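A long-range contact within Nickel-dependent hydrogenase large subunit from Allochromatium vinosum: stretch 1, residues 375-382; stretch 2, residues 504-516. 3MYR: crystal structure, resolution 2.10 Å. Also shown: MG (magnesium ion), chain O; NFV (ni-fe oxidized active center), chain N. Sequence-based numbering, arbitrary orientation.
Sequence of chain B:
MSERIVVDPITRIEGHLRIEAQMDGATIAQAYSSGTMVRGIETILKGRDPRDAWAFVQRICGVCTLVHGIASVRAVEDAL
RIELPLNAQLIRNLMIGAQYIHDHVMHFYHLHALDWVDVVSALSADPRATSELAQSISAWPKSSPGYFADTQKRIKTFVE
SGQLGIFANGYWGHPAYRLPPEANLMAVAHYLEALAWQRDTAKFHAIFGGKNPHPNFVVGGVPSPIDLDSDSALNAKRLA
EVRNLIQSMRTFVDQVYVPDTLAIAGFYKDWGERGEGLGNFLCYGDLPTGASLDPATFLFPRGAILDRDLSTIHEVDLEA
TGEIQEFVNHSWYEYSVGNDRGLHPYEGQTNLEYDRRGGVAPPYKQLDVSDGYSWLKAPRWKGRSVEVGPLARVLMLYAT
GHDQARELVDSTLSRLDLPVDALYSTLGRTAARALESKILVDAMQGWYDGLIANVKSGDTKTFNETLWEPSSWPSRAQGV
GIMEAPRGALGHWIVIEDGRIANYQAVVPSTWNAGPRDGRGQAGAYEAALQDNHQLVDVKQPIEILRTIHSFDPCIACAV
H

Stretch 1 375-382: WLKAPRWK
Stretch 2 504-516: YQAVVPSTWNAGP

Stretch 1 enters as a loop, runs as a strand from A378 to R380 and W381, and leaves through K382, whose phi/psi is 49/44. Strand residues are extended, with P379 at -79/143 and R380 at -136/151. Stretch 2 is a strand through V507, then a short helix from P509 to A514. V508 sits at the N-cap; its O accepts from W512 N at 3.2 Å. G515, at -68/161, leaves the helical conformation. Strand 378-381 crosses the helix almost at right angles, 87° between directions, with axes 7.0 Å apart at closest approach. In register, A378 CA lies 4.9 Å from G515 CA and P379 CA 5.4 Å from W512 CA. The contact buries 592 Å², both sides summed.

P379 has the largest area covered by the other stretch, 94 Å², and points toward stretch 2. Its CB lies 3.5 Å from the centroid of the W512 six-membered ring, 12° off the normal, a CH-pi contact over the face. W512 (chi1 -71°, chi2 99°) has a CA-to-CB bond pointing away, but its long ring comes back to the strand. The ring edge meets the backbone, with CZ3 3.5 Å from R380 C. The compact P379 ring also packs its CG 3.8 Å from V507 CG1 and 3.5 Å from T511 CG2.

L376 (m, chi2 72°) points toward the end of the helix. Its CD2 is 3.4 Å from A514 CB and 3.6 Å from G515 N. The A514 methyl and the L376 branch make a close apolar contact. G515 has no side chain, and an ideal CB would clash at 2.7 Å from K377 O. The P516 ring covers the loop, with CD 3.2 Å from L376 O and 4.1 Å from A378 CB.

R380 supplies the hydrogen bond across the contact. It starts away, but with chi1 and chi2 both m and chi3 t it folds back, and NH2 donates to P516 O at 2.9 Å. That oxygen lies near the guanidinium plane. NH1 donates to P379 O at 2.8 Å and to water 2 at 2.8 Å. Water 2 in turn donates to W512 O at 3.1 Å, bridging the stretches.

K377 (m, then t throughout) also starts away. Its extended chain brings NZ 3.1 Å from Q505 OE1. Q505 (m, m) accepts from water 3, OE1 to O 2.7 Å. Water 3 binds magnesium, as does A506 O at 2.1 Å. On the helix, S510 OG hydrogen-bonds N3 of the Ni-Fe centre at 2.9 Å.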

ATOM      1  N   TRP B 375       2.140 -11.448  14.477  1.00 21.18           N
ATOM      2  CA  TRP B 375       0.855 -10.800  14.539  1.00 19.87           C
ATOM      3  C   TRP B 375       0.011 -11.198  13.348  1.00 19.03           C
ATOM      4  O   TRP B 375      -1.160 -10.855  13.340  1.00 20.13           O
ATOM      5  CB  TRP B 375       0.915  -9.265  14.662  1.00 18.75           C
ATOM      6  CG  TRP B 375       1.299  -8.796  16.045  1.00 17.96           C
ATOM      7  CD1 TRP B 375       2.452  -8.152  16.403  1.00 18.22           C
ATOM      8  CD2 TRP B 375       0.505  -8.880  17.215  1.00 20.50           C
ATOM      9  NE1 TRP B 375       2.451  -7.870  17.752  1.00 22.48           N
ATOM     10  CE2 TRP B 375       1.275  -8.351  18.285  1.00 23.92           C
ATOM     11  CE3 TRP B 375      -0.752  -9.468  17.499  1.00 19.55           C
ATOM     12  CZ2 TRP B 375       0.781  -8.270  19.603  1.00 21.41           C
ATOM     13  CZ3 TRP B 375      -1.253  -9.358  18.818  1.00 20.73           C
ATOM     14  CH2 TRP B 375      -0.474  -8.803  19.852  1.00 20.13           C
ATOM     15  N   LEU B 376       0.560 -11.974  12.409  1.00 18.83           N
ATOM     16  CA  LEU B 376      -0.278 -12.506  11.301  1.00 20.51           C
ATOM     17  C   LEU B 376      -1.001 -13.761  11.717  1.00 21.34           C
ATOM     18  O   LEU B 376      -0.371 -14.667  12.281  1.00 21.71           O
ATOM     19  CB  LEU B 376       0.522 -12.808   9.993  1.00 19.41           C
ATOM     20  CG  LEU B 376       1.036 -11.546   9.231  1.00 20.91           C
ATOM     21  CD1 LEU B 376       2.227 -10.870  10.014  1.00 14.68           C
ATOM     22  CD2 LEU B 376       1.553 -12.082   7.877  1.00 17.64           C
ATOM     23  N   LYS B 377      -2.320 -13.820  11.466  1.00 22.55           N
ATOM     24  CA  LYS B 377      -3.030 -15.115  11.439  1.00 22.03           C
ATOM     25  C   LYS B 377      -2.481 -16.003  10.290  1.00 22.68           C
ATOM     26  O   LYS B 377      -1.806 -15.495   9.376  1.00 21.40           O
ATOM     27  CB  LYS B 377      -4.527 -14.899  11.272  1.00 22.35           C
ATOM     28  CG  LYS B 377      -5.179 -14.180  12.464  1.00 21.91           C
ATOM     29  CD  LYS B 377      -6.653 -13.974  12.196  1.00 21.45           C
ATOM     30  CE  LYS B 377      -7.279 -13.219  13.377  1.00 20.99           C
ATOM     31  NZ  LYS B 377      -8.732 -12.842  13.089  1.00 22.53           N
ATOM     32  N   ALA B 378      -2.768 -17.319  10.354  1.00 22.63           N
ATOM     33  CA  ALA B 378      -2.358 -18.267   9.316  1.00 22.69           C
ATOM     34  C   ALA B 378      -3.531 -18.792   8.472  1.00 22.38           C
ATOM     35  O   ALA B 378      -4.215 -19.718   8.901  1.00 24.36           O
ATOM     36  CB  ALA B 378      -1.568 -19.429   9.939  1.00 22.76           C
ATOM     37  N   PRO B 379      -3.788 -18.167   7.308  1.00 21.95           N
ATOM     38  CA  PRO B 379      -4.947 -18.565   6.511  1.00 22.55           C
ATOM     39  C   PRO B 379      -4.560 -19.842   5.774  1.00 24.49           C
ATOM     40  O   PRO B 379      -3.420 -19.972   5.306  1.00 24.41           O
ATOM     41  CB  PRO B 379      -5.111 -17.378   5.496  1.00 17.63           C
ATOM     42  CG  PRO B 379      -4.456 -16.242   6.179  1.00 19.28           C
ATOM     43  CD  PRO B 379      -3.212 -16.918   6.789  1.00 19.62           C
ATOM     44  N   ARG B 380      -5.515 -20.746   5.642  1.00 23.80           N
ATOM     45  CA  ARG B 380      -5.303 -22.002   4.909  1.00 25.26           C
ATOM     46  C   ARG B 380      -6.533 -22.227   4.017  1.00 25.60           C
ATOM     47  O   ARG B 380      -7.651 -21.823   4.377  1.00 26.48           O
ATOM     48  CB  ARG B 380      -5.152 -23.187   5.908  1.00 24.91           C
ATOM     49  CG  ARG B 380      -3.881 -23.135   6.806  1.00 24.34           C
ATOM     50  CD  ARG B 380      -2.646 -23.212   5.947  1.00 24.00           C
ATOM     51  NE  ARG B 380      -1.391 -23.177   6.728  1.00 27.63           N
ATOM     52  CZ  ARG B 380      -0.643 -22.082   6.947  1.00 29.87           C
ATOM     53  NH1 ARG B 380      -1.048 -20.884   6.534  1.00 27.98           N
ATOM     54  NH2 ARG B 380       0.500 -22.169   7.621  1.00 26.48           N
ATOM     55  N   TRP B 381      -6.346 -22.901   2.887  1.00 25.76           N
ATOM     56  CA  TRP B 381      -7.455 -23.186   1.982  1.00 26.13           C
ATOM     57  C   TRP B 381      -7.643 -24.688   2.031  1.00 28.15           C
ATOM     58  O   TRP B 381      -6.735 -25.427   1.602  1.00 26.87           O
ATOM     59  CB  TRP B 381      -7.107 -22.731   0.544  1.00 25.16           C
ATOM     60  CG  TRP B 381      -8.276 -22.943  -0.416  1.00 29.28           C
ATOM     61  CD1 TRP B 381      -9.420 -22.178  -0.509  1.00 26.40           C
ATOM     62  CD2 TRP B 381      -8.445 -24.025  -1.355  1.00 27.15           C
ATOM     63  NE1 TRP B 381     -10.257 -22.707  -1.456  1.00 29.99           N
ATOM     64  CE2 TRP B 381      -9.704 -23.855  -1.968  1.00 27.90           C
ATOM     65  CE3 TRP B 381      -7.644 -25.112  -1.748  1.00 27.12           C
ATOM     66  CZ2 TRP B 381     -10.183 -24.720  -2.977  1.00 26.34           C
ATOM     67  CZ3 TRP B 381      -8.137 -26.015  -2.728  1.00 28.29           C
ATOM     68  CH2 TRP B 381      -9.410 -25.809  -3.319  1.00 31.01           C
ATOM     69  N   LYS B 382      -8.763 -25.147   2.607  1.00 28.83           N
ATOM     70  CA  LYS B 382      -8.974 -26.604   2.830  1.00 30.21           C
ATOM     71  C   LYS B 382      -7.741 -27.260   3.494  1.00 31.29           C
ATOM     72  O   LYS B 382      -7.264 -28.320   3.055  1.00 31.00           O
ATOM     73  CB  LYS B 382      -9.284 -27.286   1.480  1.00 30.85           C
ATOM     74  CG  LYS B 382     -10.655 -26.878   0.880  1.00 31.82           C
ATOM     75  CD  LYS B 382     -11.033 -27.729  -0.369  1.00 33.49           C
ATOM     76  CE  LYS B 382     -12.312 -27.166  -0.979  1.00 32.78           C
ATOM     77  NZ  LYS B 382     -12.772 -27.905  -2.233  1.00 39.27           N
ATOM     78  N   TYR B 504     -16.583  -8.117  11.448  1.00 21.59           N
ATOM     79  CA  TYR B 504     -15.965  -7.757  10.206  1.00 21.91           C
ATOM     80  C   TYR B 504     -14.589  -8.433  10.224  1.00 22.03           C
ATOM     81  O   TYR B 504     -13.735  -8.142  11.066  1.00 22.52           O
ATOM     82  CB  TYR B 504     -15.860  -6.226  10.125  1.00 19.88           C
ATOM     83  CG  TYR B 504     -15.607  -5.717   8.712  1.00 23.33           C
ATOM     84  CD1 TYR B 504     -16.600  -4.992   8.009  1.00 20.98           C
ATOM     85  CD2 TYR B 504     -14.380  -5.953   8.073  1.00 19.91           C
ATOM     86  CE1 TYR B 504     -16.361  -4.483   6.750  1.00 21.00           C
ATOM     87  CE2 TYR B 504     -14.150  -5.443   6.795  1.00 19.29           C
ATOM     88  CZ  TYR B 504     -15.165  -4.679   6.151  1.00 21.77           C
ATOM     89  OH  TYR B 504     -15.006  -4.234   4.841  1.00 21.32           O
ATOM     90  N   GLN B 505     -14.315  -9.276   9.251  1.00 20.08           N
ATOM     91  CA  GLN B 505     -13.011  -9.924   9.267  1.00 21.15           C
ATOM     92  C   GLN B 505     -12.349  -9.767   7.882  1.00 21.48           C
ATOM     93  O   GLN B 505     -12.932 -10.139   6.843  1.00 22.00           O
ATOM     94  CB  GLN B 505     -13.228 -11.449   9.616  1.00 21.13           C
ATOM     95  CG  GLN B 505     -13.640 -11.614  11.084  1.00 21.28           C
ATOM     96  CD  GLN B 505     -12.442 -11.297  12.014  1.00 26.48           C
ATOM     97  OE1 GLN B 505     -11.306 -11.704  11.731  1.00 24.90           O
ATOM     98  NE2 GLN B 505     -12.713 -10.725  13.166  1.00 25.73           N
ATOM     99  N   ALA B 506     -11.120  -9.308   7.867  1.00 20.01           N
ATOM    100  CA  ALA B 506     -10.396  -9.218   6.604  1.00 19.87           C
ATOM    101  C   ALA B 506      -9.381 -10.341   6.559  1.00 20.13           C
ATOM    102  O   ALA B 506      -8.675 -10.577   7.525  1.00 19.71           O
ATOM    103  CB  ALA B 506      -9.663  -7.837   6.449  1.00 18.22           C
ATOM    104  N   VAL B 507      -9.282 -10.999   5.410  1.00 20.44           N
ATOM    105  CA  VAL B 507      -8.158 -11.882   5.147  1.00 20.64           C
ATOM    106  C   VAL B 507      -7.526 -11.343   3.877  1.00 19.96           C
ATOM    107  O   VAL B 507      -8.142 -11.287   2.820  1.00 21.37           O
ATOM    108  CB  VAL B 507      -8.600 -13.333   4.925  1.00 18.21           C
ATOM    109  CG1 VAL B 507      -7.370 -14.229   4.807  1.00 17.90           C
ATOM    110  CG2 VAL B 507      -9.570 -13.813   6.077  1.00 19.62           C
ATOM    111  N   VAL B 508      -6.255 -11.024   3.989  1.00 20.79           N
ATOM    112  CA  VAL B 508      -5.590 -10.092   3.067  1.00 20.47           C
ATOM    113  C   VAL B 508      -4.436 -10.875   2.352  1.00 20.35           C
ATOM    114  O   VAL B 508      -3.919 -11.855   2.911  1.00 20.86           O
ATOM    115  CB  VAL B 508      -5.086  -8.873   3.882  1.00 19.86           C
ATOM    116  CG1 VAL B 508      -4.541  -7.803   2.966  1.00 18.96           C
ATOM    117  CG2 VAL B 508      -6.312  -8.288   4.667  1.00 16.38           C
ATOM    118  N   PRO B 509      -4.094 -10.507   1.116  1.00 19.53           N
ATOM    119  CA  PRO B 509      -3.073 -11.319   0.415  1.00 20.27           C
ATOM    120  C   PRO B 509      -1.761 -11.586   1.184  1.00 21.29           C
ATOM    121  O   PRO B 509      -1.318 -12.733   1.279  1.00 21.79           O
ATOM    122  CB  PRO B 509      -2.855 -10.578  -0.920  1.00 17.89           C
ATOM    123  CG  PRO B 509      -3.654  -9.296  -0.826  1.00 18.50           C
ATOM    124  CD  PRO B 509      -4.745  -9.549   0.192  1.00 19.45           C
ATOM    125  N   SER B 510      -1.214 -10.578   1.847  1.00 20.75           N
ATOM    126  CA  SER B 510       0.036 -10.806   2.556  1.00 21.68           C
ATOM    127  C   SER B 510      -0.244 -11.585   3.840  1.00 21.97           C
ATOM    128  O   SER B 510       0.673 -12.196   4.331  1.00 21.14           O
ATOM    129  CB  SER B 510       0.772  -9.496   2.857  1.00 20.44           C
ATOM    130  OG  SER B 510       1.279  -9.002   1.638  1.00 23.23           O
ATOM    131  N   THR B 511      -1.499 -11.623   4.340  1.00 21.30           N
ATOM    132  CA  THR B 511      -1.839 -12.603   5.412  1.00 21.79           C
ATOM    133  C   THR B 511      -1.574 -14.024   4.943  1.00 22.34           C
ATOM    134  O   THR B 511      -0.868 -14.775   5.597  1.00 20.04           O
ATOM    135  CB  THR B 511      -3.303 -12.479   5.961  1.00 23.20           C
ATOM    136  OG1 THR B 511      -3.623 -11.087   6.084  1.00 19.42           O
ATOM    137  CG2 THR B 511      -3.399 -13.145   7.354  1.00 18.87           C
ATOM    138  N   TRP B 512      -2.130 -14.398   3.791  1.00 23.08           N
ATOM    139  CA  TRP B 512      -1.837 -15.718   3.198  1.00 22.11           C
ATOM    140  C   TRP B 512      -0.345 -15.935   3.052  1.00 23.23           C
ATOM    141  O   TRP B 512       0.189 -16.969   3.517  1.00 23.22           O
ATOM    142  CB  TRP B 512      -2.450 -15.802   1.758  1.00 19.61           C
ATOM    143  CG  TRP B 512      -3.947 -15.896   1.778  1.00 21.55           C
ATOM    144  CD1 TRP B 512      -4.827 -14.886   1.584  1.00 19.76           C
ATOM    145  CD2 TRP B 512      -4.728 -17.088   1.979  1.00 21.74           C
ATOM    146  NE1 TRP B 512      -6.126 -15.367   1.618  1.00 23.01           N
ATOM    147  CE2 TRP B 512      -6.093 -16.715   1.880  1.00 20.16           C
ATOM    148  CE3 TRP B 512      -4.401 -18.442   2.231  1.00 19.70           C
ATOM    149  CZ2 TRP B 512      -7.151 -17.648   2.019  1.00 19.77           C
ATOM    150  CZ3 TRP B 512      -5.445 -19.376   2.385  1.00 20.24           C
ATOM    151  CH2 TRP B 512      -6.822 -18.978   2.259  1.00 21.70           C
ATOM    152  N   ASN B 513       0.334 -15.034   2.313  1.00 20.63           N
ATOM    153  CA  ASN B 513       1.729 -15.356   1.926  1.00 21.16           C
ATOM    154  C   ASN B 513       2.722 -15.317   3.083  1.00 21.60           C
ATOM    155  O   ASN B 513       3.646 -16.132   3.178  1.00 21.84           O
ATOM    156  CB  ASN B 513       2.185 -14.368   0.821  1.00 21.40           C
ATOM    157  CG  ASN B 513       1.445 -14.591  -0.496  1.00 23.21           C
ATOM    158  OD1 ASN B 513       0.971 -15.695  -0.771  1.00 20.00           O
ATOM    159  ND2 ASN B 513       1.409 -13.578  -1.334  1.00 20.39           N
ATOM    160  N   ALA B 514       2.584 -14.306   3.948  1.00 22.36           N
ATOM    161  CA  ALA B 514       3.587 -14.036   4.999  1.00 21.95           C
ATOM    162  C   ALA B 514       3.227 -14.715   6.341  1.00 22.92           C
ATOM    163  O   ALA B 514       3.964 -14.597   7.357  1.00 25.46           O
ATOM    164  CB  ALA B 514       3.650 -12.542   5.203  1.00 18.05           C
ATOM    165  N   GLY B 515       2.041 -15.294   6.414  1.00 21.54           N
ATOM    166  CA  GLY B 515       1.511 -15.775   7.695  1.00 20.44           C
ATOM    167  C   GLY B 515       2.340 -16.963   8.169  1.00 23.61           C
ATOM    168  O   GLY B 515       3.054 -17.596   7.376  1.00 23.96           O
ATOM    169  N   PRO B 516       2.272 -17.279   9.464  1.00 21.86           N
ATOM    170  CA  PRO B 516       3.253 -18.251   9.972  1.00 23.25           C
ATOM    171  C   PRO B 516       2.727 -19.680   9.838  1.00 23.62           C
ATOM    172  O   PRO B 516       1.776 -19.953   9.061  1.00 23.83           O
ATOM    173  CB  PRO B 516       3.394 -17.847  11.466  1.00 22.06           C
ATOM    174  CG  PRO B 516       1.932 -17.470  11.816  1.00 20.23           C
ATOM    175  CD  PRO B 516       1.457 -16.671  10.551  1.00 21.69           C
TER
HETATM  176 MG    MG O2006      -7.996 -10.410   9.556  1.00 13.41          MG
HETATM  177 FE   NFV N2005      -2.494  -4.975   0.257  1.00 16.26          FE
HETATM  178 NI   NFV N2005      -0.765  -2.887   1.574  1.00 22.31          NI
HETATM  179  C1  NFV N2005      -3.942  -5.590   0.195  1.00 19.51           C
HETATM  180  O1  NFV N2005      -5.063  -6.107   0.089  1.00 13.88           O
HETATM  181  C2  NFV N2005      -2.318  -5.306  -1.613  1.00 13.93           C
HETATM  182  N2  NFV N2005      -2.236  -5.508  -2.776  1.00 15.96           N
HETATM  183  C3  NFV N2005      -1.706  -6.627   0.706  1.00 20.92           C
HETATM  184  N3  NFV N2005      -1.225  -7.650   1.012  1.00 16.89           N
HETATM  185  O4  NFV N2005      -0.668  -4.194   0.220  1.00 19.96           O
HETATM  186  O   HOH W   1      -7.292 -10.513  11.581  1.00 12.16           O
HETATM  187  O   HOH W   2       0.470 -18.516   6.148  1.00 16.47           O
HETATM  188  O   HOH W   3      -9.254 -11.986   9.982  1.00 14.13           O
HETATM  189  O   HOH W   4      -6.478 -11.752   9.035  1.00 15.32           O